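Local coordinates for CBS domain-containing protein CBSX2 (Arabidopsis thaliana, PDB 3SL7) that probably acts as a redox regulator in the chloroplast, modulating plant development through the thioredoxin system by way of its paired CBS domains, at residues A[37-41]-A[128-132]; A[8-12]-A[149-153]. All blocks are in the same frame, centred on the assembly; numbering follows the deposited sequence.

Contact 1: residues A[37-41]-A[128-132]. With ACT (acetate ion), chain C.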
loop_
_atom_site.group_PDB
_atom_site.type_symbol
_atom_site.label_atom_id
_atom_site.label_comp_id
_atom_site.label_asym_id
_atom_site.label_seq_id
_atom_site.Cartn_x
_atom_site.Cartn_y
_atom_site.Cartn_z
ATOM N N VAL A 37 -5.373 0.480 -1.294
ATOM C CA VAL A 37 -4.656 1.620 -0.746
ATOM C C VAL A 37 -4.988 1.768 0.732
ATOM O O VAL A 37 -5.956 1.180 1.216
ATOM C CB VAL A 37 -4.962 2.931 -1.511
ATOM C CG1 VAL A 37 -4.498 2.819 -2.949
ATOM C CG2 VAL A 37 -6.438 3.267 -1.459
ATOM N N THR A 38 -4.190 2.551 1.450
ATOM C CA THR A 38 -4.422 2.723 2.876
ATOM C C THR A 38 -4.933 4.118 3.203
ATOM O O THR A 38 -5.260 4.408 4.351
ATOM C CB THR A 38 -3.149 2.477 3.682
ATOM O OG1 THR A 38 -2.179 3.475 3.339
ATOM C CG2 THR A 38 -2.600 1.084 3.383
ATOM N N GLY A 39 -4.987 4.987 2.195
ATOM C CA GLY A 39 -5.486 6.327 2.409
ATOM C C GLY A 39 -6.178 6.843 1.172
ATOM O O GLY A 39 -5.933 6.361 0.066
ATOM N N LEU A 40 -7.049 7.823 1.366
ATOM C CA LEU A 40 -7.867 8.352 0.282
ATOM C C LEU A 40 -7.982 9.852 0.398
ATOM O O LEU A 40 -8.218 10.370 1.494
ATOM C CB LEU A 40 -9.284 7.787 0.385
ATOM C CG LEU A 40 -9.483 6.278 0.301
ATOM C CD1 LEU A 40 -10.812 5.907 0.957
ATOM C CD2 LEU A 40 -9.440 5.817 -1.145
ATOM N N PRO A 41 -7.841 10.560 -0.733
ATOM C CA PRO A 41 -8.167 11.981 -0.719
ATOM C C PRO A 41 -9.671 12.131 -0.628
ATOM O O PRO A 41 -10.417 11.314 -1.174
ATOM C CB PRO A 41 -7.660 12.477 -2.087
ATOM C CG PRO A 41 -7.592 11.271 -2.941
ATOM C CD PRO A 41 -7.302 10.115 -2.032
ATOM N N LYS A 128 1.487 12.844 8.037
ATOM C CA LYS A 128 1.180 11.477 8.473
ATOM C C LYS A 128 0.532 10.698 7.335
ATOM O O LYS A 128 0.689 9.482 7.225
ATOM C CB LYS A 128 0.289 11.453 9.724
ATOM C CG LYS A 128 0.305 10.104 10.437
ATOM C CD LYS A 128 -0.537 10.096 11.707
ATOM C CE LYS A 128 -2.006 9.899 11.395
ATOM N NZ LYS A 128 -2.759 9.476 12.607
ATOM N N PHE A 129 -0.166 11.419 6.463
ATOM C CA PHE A 129 -0.788 10.812 5.297
ATOM C C PHE A 129 0.241 10.205 4.335
ATOM O O PHE A 129 -0.082 9.290 3.582
ATOM C CB PHE A 129 -1.661 11.843 4.591
ATOM C CG PHE A 129 -2.636 11.249 3.627
ATOM C CD1 PHE A 129 -3.521 10.260 4.041
ATOM C CD2 PHE A 129 -2.691 11.692 2.320
ATOM C CE1 PHE A 129 -4.429 9.709 3.158
ATOM C CE2 PHE A 129 -3.597 11.149 1.422
ATOM C CZ PHE A 129 -4.470 10.152 1.841
ATOM N N ARG A 130 1.475 10.708 4.366
ATOM C CA ARG A 130 2.553 10.170 3.527
ATOM C C ARG A 130 2.242 10.180 2.024
ATOM O O ARG A 130 2.815 9.416 1.248
ATOM C CB ARG A 130 2.897 8.750 3.957
ATOM C CG ARG A 130 3.417 8.638 5.385
ATOM C CD ARG A 130 4.866 9.089 5.494
ATOM N NE ARG A 130 5.786 7.956 5.446
ATOM C CZ ARG A 130 6.193 7.286 6.519
ATOM N NH1 ARG A 130 5.765 7.640 7.723
ATOM N NH2 ARG A 130 7.031 6.265 6.391
ATOM N N ARG A 131 1.300 11.019 1.629
ATOM C CA ARG A 131 1.067 11.332 0.223
ATOM C C ARG A 131 0.748 12.811 0.186
ATOM O O ARG A 131 0.348 13.374 1.198
ATOM C CB ARG A 131 -0.128 10.555 -0.322
ATOM C CG ARG A 131 -0.140 9.089 0.027
ATOM C CD ARG A 131 -1.541 8.536 -0.155
ATOM N NE ARG A 131 -1.608 7.098 0.079
ATOM C CZ ARG A 131 -1.803 6.537 1.270
ATOM N NH1 ARG A 131 -1.939 7.289 2.353
ATOM N NH2 ARG A 131 -1.858 5.218 1.378
ATOM N N LEU A 132 0.917 13.435 -0.975
ATOM C CA LEU A 132 0.573 14.831 -1.148
ATOM C C LEU A 132 -0.429 14.934 -2.271
ATOM O O LEU A 132 -0.105 14.637 -3.410
ATOM C CB LEU A 132 1.809 15.663 -1.484
ATOM C CG LEU A 132 2.868 15.687 -0.389
ATOM C CD1 LEU A 132 4.186 16.252 -0.928
ATOM C CD2 LEU A 132 2.371 16.505 0.792
HETATM C C ACT C . -1.923 5.752 -3.041
HETATM O O ACT C . -1.079 5.028 -2.474
HETATM O OXT ACT C . -2.557 6.517 -2.285
HETATM C CH3 ACT C . -2.149 5.717 -4.528
HETATM O O HOH W 1 -1.718 3.098 -0.164
#
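Arg131 reaches from strand 131-135 to the residue just before strand 39-43, where its NH2 donates to Thr38 OG1 over 2.6 Å at an N-H...O angle of 154°. The acceptor lies exactly in the guanidinium plane, and the two side chains cross at about a right angle. What brings the group there is a chain extended from CG to NE (chi2 161°, chi3 176°). Gly39 passes over one guanidinium face, its CA 3.5 Å above the plane and offset toward the rim. Gly39, having no side chain, lets both Arg131 and Phe129 come close to its CA. The Phe129 ring meets Gly39 beside the guanidinium: CE1 lies 3.6 Å from Gly39 CA, and CZ meets Leu40 N at 3.5 Å, edge-on and near the ring plane. Arg131 NH1 in turn sits over a face of that ring, near its rim. One water accepts from both Thr38 N and Arg131 NH2 and donates to an acetate ion, probably from the crystallisation liquor, to which Arg131 NE makes two weak hydrogen bonds. With an alanine in place of Arg131, Thr38 OG1 would probably lose its donor and the acetate its charged partner. Segments of both CBS motifs thus meet near the chain centre, in the pseudo-twofold pairing of a CBS pair (Bateman module), whose clefts bind adenosyl ligands in many relatives.

Contact 2: residues A[8-12]-A[149-153]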
loop_
_atom_site.group_PDB
_atom_site.type_symbol
_atom_site.label_atom_id
_atom_site.label_comp_id
_atom_site.label_asym_id
_atom_site.label_seq_id
_atom_site.Cartn_x
_atom_site.Cartn_y
_atom_site.Cartn_z
ATOM N N ASP A 8 5.563 15.928 -13.260
ATOM C CA ASP A 8 6.292 14.964 -14.083
ATOM C C ASP A 8 6.123 13.522 -13.601
ATOM O O ASP A 8 6.302 12.585 -14.380
ATOM C CB ASP A 8 7.782 15.315 -14.115
ATOM C CG ASP A 8 8.052 16.677 -14.750
ATOM O OD1 ASP A 8 7.476 16.978 -15.819
ATOM O OD2 ASP A 8 8.830 17.457 -14.168
ATOM N N PHE A 9 5.797 13.339 -12.325
ATOM C CA PHE A 9 5.791 11.988 -11.743
ATOM C C PHE A 9 4.607 11.642 -10.853
ATOM O O PHE A 9 4.537 10.539 -10.320
ATOM C CB PHE A 9 7.080 11.754 -10.972
ATOM C CG PHE A 9 8.307 11.816 -11.831
ATOM C CD1 PHE A 9 8.708 10.715 -12.566
ATOM C CD2 PHE A 9 9.052 12.976 -11.908
ATOM C CE1 PHE A 9 9.829 10.767 -13.355
ATOM C CE2 PHE A 9 10.180 13.033 -12.699
ATOM C CZ PHE A 9 10.566 11.928 -13.426
HETATM N N MSE A 10 3.676 12.572 -10.696
HETATM C CA MSE A 10 2.510 12.322 -9.854
HETATM C C MSE A 10 1.587 11.270 -10.443
HETATM O O MSE A 10 1.598 10.996 -11.649
HETATM C CB MSE A 10 1.704 13.604 -9.685
HETATM C CG MSE A 10 0.979 13.988 -10.956
HETATM SE SE MSE A 10 0.055 15.670 -10.724
HETATM C CE MSE A 10 -1.084 15.627 -12.324
ATOM N N THR A 11 0.766 10.703 -9.573
ATOM C CA THR A 11 -0.302 9.819 -9.978
ATOM C C THR A 11 -1.394 10.669 -10.592
ATOM O O THR A 11 -1.926 11.563 -9.934
ATOM C CB THR A 11 -0.867 9.077 -8.747
ATOM O OG1 THR A 11 0.203 8.378 -8.098
ATOM C CG2 THR A 11 -1.945 8.091 -9.156
ATOM N N PRO A 12 -1.739 10.390 -11.855
ATOM C CA PRO A 12 -2.767 11.117 -12.608
ATOM C C PRO A 12 -4.116 11.039 -11.912
ATOM O O PRO A 12 -4.360 10.102 -11.158
ATOM C CB PRO A 12 -2.845 10.338 -13.921
ATOM C CG PRO A 12 -1.564 9.597 -14.013
ATOM C CD PRO A 12 -1.186 9.264 -12.621
ATOM N N ASN A 149 5.648 7.091 -6.301
ATOM C CA ASN A 149 5.892 7.990 -7.422
ATOM C C ASN A 149 7.300 8.557 -7.356
ATOM O O ASN A 149 7.960 8.703 -8.376
ATOM C CB ASN A 149 4.906 9.162 -7.426
ATOM C CG ASN A 149 3.494 8.745 -7.748
ATOM O OD1 ASN A 149 3.272 7.742 -8.433
ATOM N ND2 ASN A 149 2.519 9.528 -7.262
ATOM N N VAL A 150 7.744 8.904 -6.150
ATOM C CA VAL A 150 9.048 9.535 -5.986
ATOM C C VAL A 150 10.147 8.529 -6.285
ATOM O O VAL A 150 11.135 8.849 -6.933
ATOM C CB VAL A 150 9.225 10.132 -4.572
ATOM C CG1 VAL A 150 10.641 10.670 -4.392
ATOM C CG2 VAL A 150 8.191 11.233 -4.325
ATOM N N VAL A 151 9.972 7.297 -5.830
ATOM C CA VAL A 151 10.934 6.250 -6.158
ATOM C C VAL A 151 10.977 6.018 -7.678
ATOM O O VAL A 151 12.043 5.870 -8.279
ATOM C CB VAL A 151 10.589 4.955 -5.432
ATOM C CG1 VAL A 151 11.519 3.817 -5.879
ATOM C CG2 VAL A 151 10.659 5.179 -3.926
ATOM N N ARG A 152 9.807 5.995 -8.296
ATOM C CA ARG A 152 9.721 5.843 -9.739
ATOM C C ARG A 152 10.524 6.935 -10.430
ATOM O O ARG A 152 11.211 6.681 -11.419
ATOM C CB ARG A 152 8.263 5.895 -10.185
ATOM C CG ARG A 152 8.032 5.552 -11.639
ATOM C CD ARG A 152 6.547 5.342 -11.888
ATOM N NE ARG A 152 6.224 5.321 -13.309
ATOM C CZ ARG A 152 6.080 6.411 -14.057
ATOM N NH1 ARG A 152 6.239 7.612 -13.520
ATOM N NH2 ARG A 152 5.782 6.301 -15.343
ATOM N N ALA A 153 10.453 8.150 -9.899
ATOM C CA ALA A 153 11.187 9.272 -10.489
ATOM C C ALA A 153 12.692 9.072 -10.386
ATOM O O ALA A 153 13.412 9.247 -11.365
ATOM C CB ALA A 153 10.778 10.595 -9.851
HETATM O O HOH W 2 5.562 9.881 -14.951
HETATM O O HOH W 3 6.280 8.569 -10.947
#
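Phe9 lays its ring against Ala153 of helix 147-159, joining the N-terminal segment of the chain to the last helix of the second CBS motif, within a CBS pair. Just before it, Asp8 takes part through its backbone: a water donates to Asp8 O and accepts from Arg152 NH1. The phenylalanine then makes the main apolar contact, a CH-pi interaction in which Ala153 CB stands 3.3 Å from the ring centroid and only 11° off the ring normal. Its chi1 of -62° sets CG anti to the carbonyl carbon and carries the ring to the helix. Leu117 touches both Phe9 and Ala153, and Phe85 of the second subunit packs on Ala153. Arg152 NH1 approaches the rim of the same Phe9 ring, 4.1 Å from CD1. The backbone of Phe9 is engaged too, since a second water donates to Phe9 O and to Asn149 O while accepting from Arg152 NH1, and Asn149 CB packs 3.2 Å from Phe9 O. Met10, a selenomethionine, has its CB directed away from the helix, and the chain continues to Thr11, which pairs with Ile144 through the backbone at the edge of the sheet. At Thr11 the side chain crosses that of Asn149 at about a right angle, and Asn149 ND2 donates to Thr11 OG1 over 2.7 Å, the acceptor lying in the amide plane.

How the contacts relate
Both contacts join the first CBS sequence range to the second, and both reach the same four-stranded sheet, through strand 131-135 in contact 1 and strand 11-12 in contact 2. Their centres are 15 Å apart, and their nearest atoms, about 7 Å apart, do not touch. Contact 1 lies about 3 Å from the chain centre, contact 2 about 14 Å out, yet each is largely buried. The central one brings two sheets together through a guanidinium and a phenyl ring; the outer one sets the N-terminal segment on a helix, and that helix meets the second subunit. Each combines one direct side-chain hydrogen bond with water-mediated links to an arginine.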